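Local coordinates for ML032222a iGluR (Mnemiopsis leidyi, PDB 4YKI), which binds glycine in the two-lobed ligand-binding domain of an ionotropic glutamate receptor subunit that probably forms a glycine-activated ion channel, at residues Q18-F23 with G189-H194; S35-D40 with I243-W248; E129-D134 with S159-E164; D134-G139 with G180-F185. All coordinates share one frame; numbering follows the deposited sequence.

Contact 1 (Q18-F23 with G189-H194); sequences QPFMFF and GPVLAH
Pro19 and His194 reach toward each other tip to tip, the proline ring lying against one face of the imidazole. Pro19 CB stands 3.6 Å from the imidazole centroid and 7° off the ring normal, a CH-pi contact, while Pro19 CD comes to 3.5 Å from His194 CG. The rigid proline, preceded by a cis peptide, offers a compact apolar surface to the flat ring. His194 CG is anti to the backbone N (chi1 176°), carrying the imidazole off the helix toward Pro19. In the clamshell fold of glutamate-receptor ligand-binding domains, 18-23 belongs to the first lobe and the helix at 189-194 to the second, so the contact joins the two lobes beside the bound glycine, consistent with a closed cleft. Here a water lies in the imidazole plane, 2.8 Å from His194 NE2, and donates to Gln18 OE1 at 2.6 Å. Phe20 and Val191 cross at about a right angle: the valine's CG2 meets the phenylalanine ring at its edge, 4.1 Å from CE2. Pro190 CB touches the same edge near CZ, at 4.4 Å. Phe20 also packs on Tyr214, and Val191 on Glu17, both residues of the glycine pocket.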
# COMPACT_ATOMS: atom_id res chain seq x y z
N GLN B 18 3.51 -19.43 -5.72
CA GLN B 18 2.99 -19.81 -4.41
C GLN B 18 3.42 -18.74 -3.40
O GLN B 18 4.53 -18.24 -3.47
CB GLN B 18 3.49 -21.21 -4.02
CG GLN B 18 3.00 -22.24 -5.04
CD GLN B 18 3.45 -23.65 -4.79
OE1 GLN B 18 4.01 -23.97 -3.75
NE2 GLN B 18 3.19 -24.52 -5.76
N PRO B 19 2.53 -18.37 -2.47
CA PRO B 19 1.23 -18.96 -2.12
C PRO B 19 0.06 -18.17 -2.72
O PRO B 19 -1.08 -18.38 -2.33
CB PRO B 19 1.21 -18.81 -0.60
CG PRO B 19 1.85 -17.50 -0.38
CD PRO B 19 2.96 -17.40 -1.44
N PHE B 20 0.35 -17.26 -3.64
CA PHE B 20 -0.65 -16.45 -4.31
C PHE B 20 -1.49 -17.28 -5.29
O PHE B 20 -2.72 -17.17 -5.29
CB PHE B 20 0.03 -15.28 -4.98
CG PHE B 20 0.75 -14.38 -4.01
CD1 PHE B 20 0.03 -13.58 -3.14
CD2 PHE B 20 2.13 -14.37 -3.93
CE1 PHE B 20 0.68 -12.77 -2.22
CE2 PHE B 20 2.78 -13.56 -3.01
CZ PHE B 20 2.06 -12.77 -2.15
N MET B 21 -0.83 -18.11 -6.08
CA MET B 21 -1.50 -19.01 -7.03
C MET B 21 -0.73 -20.32 -7.09
O MET B 21 0.50 -20.34 -7.14
CB MET B 21 -1.59 -18.44 -8.43
CG MET B 21 -2.64 -17.36 -8.61
SD MET B 21 -4.30 -17.96 -8.25
CE MET B 21 -5.18 -17.23 -9.61
N PHE B 22 -1.52 -21.40 -7.09
CA PHE B 22 -1.08 -22.77 -7.32
C PHE B 22 -1.84 -23.24 -8.57
O PHE B 22 -3.05 -23.05 -8.67
CB PHE B 22 -1.48 -23.68 -6.15
CG PHE B 22 -0.84 -23.33 -4.83
CD1 PHE B 22 -1.29 -22.26 -4.07
CD2 PHE B 22 0.15 -24.14 -4.30
CE1 PHE B 22 -0.70 -21.96 -2.85
CE2 PHE B 22 0.72 -23.85 -3.07
CZ PHE B 22 0.29 -22.77 -2.35
N PHE B 23 -1.13 -23.86 -9.51
CA PHE B 23 -1.73 -24.37 -10.76
C PHE B 23 -1.48 -25.86 -10.87
O PHE B 23 -0.35 -26.31 -10.96
CB PHE B 23 -1.14 -23.65 -11.99
CG PHE B 23 -1.68 -24.15 -13.30
CD1 PHE B 23 -2.99 -23.93 -13.65
CD2 PHE B 23 -0.87 -24.87 -14.18
CE1 PHE B 23 -3.49 -24.41 -14.84
CE2 PHE B 23 -1.38 -25.33 -15.38
CZ PHE B 23 -2.69 -25.11 -15.71
N GLY B 189 10.33 -10.09 -1.05
CA GLY B 189 10.19 -10.53 0.32
C GLY B 189 9.13 -11.60 0.58
O GLY B 189 9.42 -12.65 1.14
N PRO B 190 7.87 -11.35 0.21
CA PRO B 190 6.83 -12.31 0.60
C PRO B 190 6.97 -13.65 -0.11
O PRO B 190 6.68 -14.71 0.46
CB PRO B 190 5.54 -11.58 0.19
CG PRO B 190 5.91 -10.11 0.23
CD PRO B 190 7.31 -10.08 -0.27
N VAL B 191 7.43 -13.63 -1.36
CA VAL B 191 7.62 -14.83 -2.14
C VAL B 191 8.73 -15.68 -1.53
O VAL B 191 8.61 -16.90 -1.39
CB VAL B 191 7.94 -14.47 -3.61
CG1 VAL B 191 8.32 -15.68 -4.43
CG2 VAL B 191 6.73 -13.76 -4.25
N LEU B 192 9.83 -15.04 -1.17
CA LEU B 192 10.93 -15.76 -0.56
C LEU B 192 10.56 -16.25 0.83
O LEU B 192 10.91 -17.39 1.19
CB LEU B 192 12.19 -14.89 -0.52
CG LEU B 192 12.72 -14.51 -1.89
CD1 LEU B 192 14.01 -13.71 -1.77
CD2 LEU B 192 12.94 -15.72 -2.76
N ALA B 193 9.84 -15.45 1.60
CA ALA B 193 9.45 -15.85 2.96
C ALA B 193 8.65 -17.13 2.92
O ALA B 193 8.89 -18.08 3.70
CB ALA B 193 8.66 -14.74 3.64
N HIS B 194 7.69 -17.21 2.01
CA HIS B 194 6.86 -18.38 1.92
C HIS B 194 7.61 -19.61 1.42
O HIS B 194 7.54 -20.70 2.01
CB HIS B 194 5.67 -18.14 1.00
CG HIS B 194 4.86 -19.36 0.82
ND1 HIS B 194 4.00 -19.83 1.79
CD2 HIS B 194 4.84 -20.28 -0.17
CE1 HIS B 194 3.46 -20.96 1.38
NE2 HIS B 194 3.95 -21.26 0.19
O HOH W 1 3.71 -23.65 -1.21

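Contact 2 (S35-D40 with I243-W248); sequences SGMVND and ILWEKW
Ser35 begins the contact loosely, its CB 4.2 Å from Trp248 CH2. From here the chain turns into helix 37-49, whose N-terminal turn packs on the C-terminal helix 240-248; the pairing joins early and late parts of the chain within the first lobe of the clamshell. Gly36, at the N-cap position, sets its CA over one face of the tryptophan, 3.4 Å from the centroid of the six-membered ring of Trp248 and 9° off the normal, a CH-pi contact. Glycine suits the place because at its phi of 128° a CB would be jammed against the carbonyl O of Ser35. Met37 follows with its backbone N over the same face. Its CG is anti to the backbone N (chi1 173°), and the extended chain runs past Leu244 CB to bring SD in plane against the edge of Trp245, 3.9 Å from CE3, a Met-aromatic contact. One turn on, Asp40 points at the other helix, its CB packed on the Leu244 methyls. Asp40 OD2 takes a hydrogen bond of 2.8 Å from Trp248 NE1, which lies above the carboxylate plane. From the opposite face of that plane Lys247 NZ adds a salt bridge to OD2, its long chain having passed over the far side of the indole. A water closes the ring, donating to Asp40 OD1 and accepting from Lys247 NZ at 2.7 Å.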
# COMPACT_ATOMS: atom_id res chain seq x y z
N SER B 35 -5.75 -22.49 -7.33
CA SER B 35 -6.04 -22.28 -5.92
C SER B 35 -5.02 -21.27 -5.38
O SER B 35 -4.02 -20.98 -6.02
CB SER B 35 -5.98 -23.59 -5.13
OG SER B 35 -4.71 -24.19 -5.24
N GLY B 36 -5.28 -20.75 -4.18
CA GLY B 36 -4.35 -19.87 -3.51
C GLY B 36 -5.00 -18.58 -3.05
O GLY B 36 -6.20 -18.38 -3.22
N MET B 37 -4.19 -17.71 -2.44
CA MET B 37 -4.69 -16.44 -1.93
C MET B 37 -5.37 -15.61 -3.01
O MET B 37 -6.46 -15.07 -2.79
CB MET B 37 -3.53 -15.66 -1.31
CG MET B 37 -3.92 -14.25 -0.89
SD MET B 37 -2.58 -13.44 -0.03
CE MET B 37 -3.31 -11.88 0.42
N VAL B 38 -4.72 -15.46 -4.16
CA VAL B 38 -5.31 -14.65 -5.22
C VAL B 38 -6.58 -15.31 -5.76
O VAL B 38 -7.57 -14.64 -6.03
CB VAL B 38 -4.28 -14.34 -6.34
CG1 VAL B 38 -4.95 -13.76 -7.57
CG2 VAL B 38 -3.25 -13.34 -5.79
N ASN B 39 -6.57 -16.63 -5.93
CA ASN B 39 -7.77 -17.31 -6.37
C ASN B 39 -8.94 -17.04 -5.42
O ASN B 39 -10.06 -16.81 -5.86
CB ASN B 39 -7.54 -18.81 -6.51
CG ASN B 39 -8.76 -19.50 -7.08
OD1 ASN B 39 -9.16 -19.25 -8.21
ND2 ASN B 39 -9.36 -20.38 -6.30
N ASP B 40 -8.69 -17.10 -4.12
CA ASP B 40 -9.75 -16.83 -3.14
C ASP B 40 -10.28 -15.40 -3.29
O ASP B 40 -11.46 -15.18 -3.15
CB ASP B 40 -9.25 -17.06 -1.70
CG ASP B 40 -9.12 -18.52 -1.32
OD1 ASP B 40 -9.59 -19.40 -2.07
OD2 ASP B 40 -8.57 -18.76 -0.23
N ILE B 243 -6.56 -12.32 6.64
CA ILE B 243 -7.02 -13.69 6.88
C ILE B 243 -6.52 -14.64 5.78
O ILE B 243 -6.09 -15.77 6.07
CB ILE B 243 -8.55 -13.70 7.01
CG1 ILE B 243 -8.93 -13.11 8.38
CG2 ILE B 243 -9.14 -15.12 6.84
CD1 ILE B 243 -10.38 -12.71 8.54
N LEU B 244 -6.54 -14.20 4.53
CA LEU B 244 -6.03 -15.06 3.45
C LEU B 244 -4.53 -15.27 3.52
O LEU B 244 -4.06 -16.37 3.21
CB LEU B 244 -6.40 -14.49 2.09
CG LEU B 244 -7.88 -14.50 1.73
CD1 LEU B 244 -8.05 -13.87 0.35
CD2 LEU B 244 -8.50 -15.90 1.78
N TRP B 245 -3.77 -14.25 3.89
CA TRP B 245 -2.33 -14.44 4.01
C TRP B 245 -2.03 -15.47 5.12
O TRP B 245 -1.18 -16.33 4.98
CB TRP B 245 -1.61 -13.12 4.30
CG TRP B 245 -0.14 -13.28 4.44
CD1 TRP B 245 0.58 -13.12 5.56
CD2 TRP B 245 0.80 -13.63 3.40
NE1 TRP B 245 1.91 -13.33 5.32
CE2 TRP B 245 2.07 -13.66 4.00
CE3 TRP B 245 0.69 -13.92 2.03
CZ2 TRP B 245 3.21 -13.97 3.29
CZ3 TRP B 245 1.85 -14.23 1.33
CH2 TRP B 245 3.09 -14.25 1.96
N GLU B 246 -2.75 -15.37 6.24
CA GLU B 246 -2.60 -16.36 7.31
C GLU B 246 -2.96 -17.77 6.83
O GLU B 246 -2.28 -18.74 7.17
CB GLU B 246 -3.45 -15.95 8.52
CG GLU B 246 -3.50 -16.97 9.64
CD GLU B 246 -2.20 -17.06 10.43
OE1 GLU B 246 -1.29 -16.24 10.18
OE2 GLU B 246 -2.10 -17.95 11.31
N LYS B 247 -4.05 -17.89 6.07
CA LYS B 247 -4.47 -19.18 5.54
C LYS B 247 -3.42 -19.82 4.65
O LYS B 247 -3.14 -21.01 4.77
CB LYS B 247 -5.75 -19.00 4.72
CG LYS B 247 -6.21 -20.26 3.98
CD LYS B 247 -7.50 -20.01 3.23
CE LYS B 247 -7.87 -21.19 2.35
NZ LYS B 247 -9.10 -20.90 1.55
N TRP B 248 -2.84 -19.03 3.76
CA TRP B 248 -2.03 -19.57 2.67
C TRP B 248 -0.52 -19.54 2.88
O TRP B 248 0.19 -20.37 2.32
CB TRP B 248 -2.35 -18.83 1.36
CG TRP B 248 -3.67 -19.19 0.82
CD1 TRP B 248 -4.81 -18.44 0.87
CD2 TRP B 248 -4.00 -20.40 0.15
NE1 TRP B 248 -5.84 -19.13 0.26
CE2 TRP B 248 -5.36 -20.33 -0.19
CE3 TRP B 248 -3.27 -21.54 -0.20
CZ2 TRP B 248 -6.01 -21.37 -0.86
CZ3 TRP B 248 -3.91 -22.56 -0.86
CH2 TRP B 248 -5.27 -22.48 -1.18
O HOH W 2 -10.66 -21.49 -0.56

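Contact 3 (E129-D134 with S159-E164); sequences ELLDQD and SRLVDE
The 3-10 turn carrying Leu130 and Leu131 comes up beside the helix at 159-164, with the CA atoms of Leu131 and Leu161 7.0 Å apart. Leu131 carries most of the contact with its branched tip. Its CD2 meets Leu161 CD2 at 3.7 Å, the two chains crossing obliquely, and that same Leu161 methyl touches Leu130 CB at 3.9 Å. Leu131 also lies under a charged lid: its CD1 sits 3.9 Å from the guanidinium plane of Arg160, over one face and toward the rim. The contact belongs to the second lobe of the clamshell, where the connection between strands 109-118 and 137-141 packs on a peripheral helix. Arginine suits this edge because the face of the guanidinium, which has no N-H pointing out of it, can lie against a leucine while the N-H groups bond in the plane. A bend at chi3 (58°) turns NE back toward Glu164, one helical turn on, which is gripped side-on: NE bonds OE2 at 2.8 Å and NH2 bonds OE1 at 2.9 Å. This pair of bonds fixes the rotation of the guanidinium. A water in the guanidinium plane accepts from Arg160 NH1 and donates to Asp132 OD1. Within the turn, Gln133 NE2 makes a nearly straight bond to Leu130 O, 3.0 Å long.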
# COMPACT_ATOMS: atom_id res chain seq x y z
N GLU B 129 28.21 -5.87 -2.93
CA GLU B 129 29.46 -6.57 -2.65
C GLU B 129 29.75 -7.70 -3.64
O GLU B 129 30.90 -8.10 -3.82
CB GLU B 129 29.44 -7.14 -1.24
CG GLU B 129 29.44 -6.04 -0.19
CD GLU B 129 29.24 -6.54 1.23
OE1 GLU B 129 29.20 -7.77 1.46
OE2 GLU B 129 29.13 -5.67 2.13
N LEU B 130 28.71 -8.23 -4.28
CA LEU B 130 28.88 -9.29 -5.25
C LEU B 130 29.80 -8.89 -6.41
O LEU B 130 30.46 -9.76 -7.00
CB LEU B 130 27.51 -9.70 -5.80
CG LEU B 130 26.65 -10.50 -4.83
CD1 LEU B 130 25.20 -10.47 -5.26
CD2 LEU B 130 27.14 -11.93 -4.69
N LEU B 131 29.84 -7.60 -6.73
CA LEU B 131 30.59 -7.12 -7.90
C LEU B 131 32.11 -7.18 -7.71
O LEU B 131 32.86 -7.11 -8.69
CB LEU B 131 30.17 -5.69 -8.26
CG LEU B 131 28.70 -5.51 -8.65
CD1 LEU B 131 28.37 -4.03 -8.86
CD2 LEU B 131 28.36 -6.33 -9.90
N ASP B 132 32.55 -7.31 -6.46
CA ASP B 132 33.97 -7.24 -6.13
C ASP B 132 34.50 -8.57 -5.61
O ASP B 132 35.44 -8.60 -4.82
CB ASP B 132 34.20 -6.16 -5.07
CG ASP B 132 33.89 -4.76 -5.57
OD1 ASP B 132 34.16 -4.47 -6.76
OD2 ASP B 132 33.38 -3.93 -4.78
N GLN B 133 33.90 -9.68 -6.05
CA GLN B 133 34.29 -11.01 -5.56
C GLN B 133 33.88 -12.06 -6.58
O GLN B 133 33.15 -11.74 -7.53
CB GLN B 133 33.63 -11.28 -4.22
CG GLN B 133 32.09 -11.22 -4.24
CD GLN B 133 31.44 -12.53 -4.68
OE1 GLN B 133 31.61 -13.57 -4.05
NE2 GLN B 133 30.67 -12.47 -5.77
N ASP B 134 34.32 -13.30 -6.37
CA ASP B 134 33.92 -14.40 -7.27
C ASP B 134 33.65 -15.71 -6.55
O ASP B 134 33.54 -16.75 -7.19
CB ASP B 134 34.90 -14.60 -8.43
CG ASP B 134 36.30 -14.93 -7.98
OD1 ASP B 134 36.52 -15.11 -6.77
OD2 ASP B 134 37.18 -15.01 -8.85
N SER B 159 22.34 -2.11 -12.19
CA SER B 159 22.31 -2.66 -13.54
C SER B 159 23.45 -3.65 -13.77
O SER B 159 23.27 -4.65 -14.45
CB SER B 159 22.38 -1.54 -14.59
OG SER B 159 21.13 -0.90 -14.77
N ARG B 160 24.63 -3.35 -13.24
CA ARG B 160 25.74 -4.29 -13.32
C ARG B 160 25.37 -5.63 -12.72
O ARG B 160 25.71 -6.68 -13.26
CB ARG B 160 26.99 -3.78 -12.62
CG ARG B 160 27.74 -2.69 -13.32
CD ARG B 160 29.10 -2.46 -12.68
NE ARG B 160 29.88 -3.69 -12.73
CZ ARG B 160 30.99 -3.94 -12.05
NH1 ARG B 160 31.54 -3.03 -11.26
NH2 ARG B 160 31.55 -5.14 -12.17
N LEU B 161 24.70 -5.61 -11.57
CA LEU B 161 24.28 -6.87 -10.94
C LEU B 161 23.44 -7.70 -11.89
O LEU B 161 23.60 -8.91 -11.98
CB LEU B 161 23.47 -6.64 -9.67
CG LEU B 161 24.25 -6.29 -8.41
CD1 LEU B 161 23.28 -6.08 -7.28
CD2 LEU B 161 25.28 -7.36 -8.03
N VAL B 162 22.49 -7.06 -12.56
CA VAL B 162 21.65 -7.80 -13.48
C VAL B 162 22.47 -8.30 -14.66
O VAL B 162 22.41 -9.49 -15.00
CB VAL B 162 20.49 -6.93 -13.94
CG1 VAL B 162 19.71 -7.61 -15.06
CG2 VAL B 162 19.58 -6.62 -12.76
N ASP B 163 23.25 -7.42 -15.27
CA ASP B 163 23.97 -7.73 -16.51
C ASP B 163 25.03 -8.79 -16.33
O ASP B 163 25.29 -9.58 -17.23
CB ASP B 163 24.61 -6.46 -17.09
CG ASP B 163 23.58 -5.43 -17.57
OD1 ASP B 163 22.39 -5.78 -17.76
OD2 ASP B 163 23.97 -4.25 -17.76
N GLU B 164 25.61 -8.85 -15.13
CA GLU B 164 26.73 -9.73 -14.85
C GLU B 164 26.32 -10.97 -14.06
O GLU B 164 27.15 -11.85 -13.82
CB GLU B 164 27.83 -8.95 -14.13
CG GLU B 164 28.43 -7.86 -15.03
CD GLU B 164 29.25 -6.84 -14.29
OE1 GLU B 164 30.10 -7.25 -13.47
OE2 GLU B 164 29.05 -5.63 -14.52
O HOH W 3 33.62 -3.71 -9.19

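Contact 4 (D134-G139 with G180-F185); sequences DKYKWG and GGLFVF
Phe183 lays one ring face against the backbone of the neighbouring strand: Trp138 CA stands over it, toward the rim and 3.9 Å from the centroid, a CH-pi contact. Because Gly139 has no side chain, the same ring can slide along until its CZ is 3.4 Å from Gly139 N. Two other rings present their edges. Tyr136 has the backbone N of Phe183 in its plane, 3.7 Å from CD1, and Phe185 turns its CD1 edge to the carbonyl O of Gly139. The two strands pair in parallel, their directions only 16° apart. Lys137 N donates to Leu182 O, Val184 N to Lys137 O at 2.9 Å, and Gly139 N to Val184 O. On the sheet face away from Phe183, Trp138 CB and Val184 CB meet at 3.9 Å. Trp138 CG sits between the backbone N and carbonyl carbon (chi1 68°), and the indole leads away to bond the Leu161 carbonyl through NE1. Before the strands pair, Lys135 crosses Leu182 at about a right angle, CE to CD2 3.6 Å, while its NZ reaches the carbonyls of Glu120 and Thr122. Leu182, with positive phi, and Phe183 form a G1 bulge opposite Lys118. Strand 137-141 is thus flanked by 183-188 and 166-168, the latter two joined through helix 171-179 in a beta-alpha-beta crossover that covers Phe183 and Phe185, while antiparallel strand 109-118 borders 183-188 on its other side.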
# COMPACT_ATOMS: atom_id res chain seq x y z
N ASP B 134 34.32 -13.30 -6.37
CA ASP B 134 33.92 -14.40 -7.27
C ASP B 134 33.65 -15.71 -6.55
O ASP B 134 33.54 -16.75 -7.19
CB ASP B 134 34.90 -14.60 -8.43
CG ASP B 134 36.30 -14.93 -7.98
OD1 ASP B 134 36.52 -15.11 -6.77
OD2 ASP B 134 37.18 -15.01 -8.85
N LYS B 135 33.48 -15.66 -5.23
CA LYS B 135 33.03 -16.83 -4.49
C LYS B 135 31.59 -17.20 -4.83
O LYS B 135 31.26 -18.37 -5.08
CB LYS B 135 33.14 -16.59 -2.99
CG LYS B 135 32.58 -17.75 -2.15
CD LYS B 135 32.75 -17.55 -0.65
CE LYS B 135 32.06 -18.65 0.13
NZ LYS B 135 32.33 -18.51 1.57
N TYR B 136 30.72 -16.19 -4.82
CA TYR B 136 29.31 -16.37 -5.06
C TYR B 136 28.93 -15.96 -6.46
O TYR B 136 29.39 -14.93 -6.95
CB TYR B 136 28.48 -15.50 -4.08
CG TYR B 136 28.55 -15.96 -2.64
CD1 TYR B 136 27.72 -16.95 -2.19
CD2 TYR B 136 29.46 -15.42 -1.75
CE1 TYR B 136 27.79 -17.41 -0.90
CE2 TYR B 136 29.53 -15.86 -0.46
CZ TYR B 136 28.70 -16.87 -0.03
OH TYR B 136 28.73 -17.35 1.26
N LYS B 137 28.08 -16.76 -7.09
CA LYS B 137 27.31 -16.34 -8.26
C LYS B 137 25.96 -15.81 -7.78
O LYS B 137 25.61 -15.97 -6.62
CB LYS B 137 27.13 -17.51 -9.23
CG LYS B 137 28.43 -17.89 -9.94
CD LYS B 137 28.25 -19.02 -10.94
CE LYS B 137 29.55 -19.36 -11.65
NZ LYS B 137 30.16 -18.19 -12.32
N TRP B 138 25.22 -15.16 -8.67
CA TRP B 138 23.98 -14.52 -8.28
C TRP B 138 23.09 -14.34 -9.49
O TRP B 138 23.54 -14.48 -10.63
CB TRP B 138 24.25 -13.16 -7.63
CG TRP B 138 24.79 -12.13 -8.57
CD1 TRP B 138 24.07 -11.25 -9.32
CD2 TRP B 138 26.17 -11.89 -8.89
NE1 TRP B 138 24.91 -10.47 -10.08
CE2 TRP B 138 26.20 -10.86 -9.84
CE3 TRP B 138 27.37 -12.46 -8.47
CZ2 TRP B 138 27.40 -10.36 -10.35
CZ3 TRP B 138 28.55 -11.97 -9.00
CH2 TRP B 138 28.56 -10.94 -9.93
N GLY B 139 21.82 -14.03 -9.25
CA GLY B 139 20.93 -13.75 -10.35
C GLY B 139 19.58 -13.23 -9.93
O GLY B 139 19.20 -13.25 -8.76
N GLY B 180 21.40 -25.10 -5.00
CA GLY B 180 22.66 -25.65 -5.43
C GLY B 180 23.88 -25.07 -4.73
O GLY B 180 24.97 -25.65 -4.83
N GLY B 181 23.71 -23.94 -4.05
CA GLY B 181 24.75 -23.38 -3.20
C GLY B 181 25.63 -22.32 -3.83
O GLY B 181 25.66 -22.16 -5.05
N LEU B 182 26.34 -21.59 -2.98
CA LEU B 182 27.21 -20.51 -3.38
C LEU B 182 26.54 -19.54 -4.37
O LEU B 182 27.10 -19.16 -5.40
CB LEU B 182 28.54 -21.07 -3.92
CG LEU B 182 29.38 -21.80 -2.86
CD1 LEU B 182 30.54 -22.54 -3.54
CD2 LEU B 182 29.89 -20.84 -1.82
N PHE B 183 25.34 -19.13 -3.98
CA PHE B 183 24.48 -18.38 -4.87
C PHE B 183 23.67 -17.37 -4.06
O PHE B 183 23.24 -17.68 -2.91
CB PHE B 183 23.55 -19.32 -5.64
CG PHE B 183 22.86 -18.67 -6.81
CD1 PHE B 183 23.54 -18.44 -7.99
CD2 PHE B 183 21.54 -18.23 -6.71
CE1 PHE B 183 22.93 -17.82 -9.05
CE2 PHE B 183 20.91 -17.60 -7.79
CZ PHE B 183 21.60 -17.41 -8.95
N VAL B 184 23.51 -16.17 -4.61
CA VAL B 184 22.62 -15.16 -4.07
C VAL B 184 21.46 -14.95 -5.07
O VAL B 184 21.67 -14.61 -6.25
CB VAL B 184 23.33 -13.81 -3.85
CG1 VAL B 184 22.35 -12.74 -3.37
CG2 VAL B 184 24.47 -13.94 -2.86
N PHE B 185 20.24 -15.13 -4.60
CA PHE B 185 19.04 -14.89 -5.38
C PHE B 185 18.39 -13.62 -4.85
O PHE B 185 18.16 -13.49 -3.65
CB PHE B 185 18.10 -16.10 -5.26
CG PHE B 185 16.77 -15.95 -5.96
CD1 PHE B 185 16.64 -15.28 -7.16
CD2 PHE B 185 15.64 -16.51 -5.41
CE1 PHE B 185 15.39 -15.16 -7.78
CE2 PHE B 185 14.41 -16.39 -6.03
CZ PHE B 185 14.30 -15.71 -7.20

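The contacts fall into two pairs. Contacts 1 and 2 have centres 10 Å apart and are stitched together by backbone bonds between Phe22 and Ser35 and between Phe20 and Val38; contacts 3 and 4, 11 Å apart, share Asp134 and build the outer part of the second lobe. Contact 4 leads to contact 1 through strand 183-188, which runs directly into helix 189-195, with Leu192 packing on Phe185. Contacts 2 and 3, 36 Å apart, mark opposite sides of the chain's centre. Along the sequence, both 3 and 4 lie between the halves of 1 and 2, as expected where the chain enters the second lobe and returns. Contact 1 spans both lobes beside bound glycine.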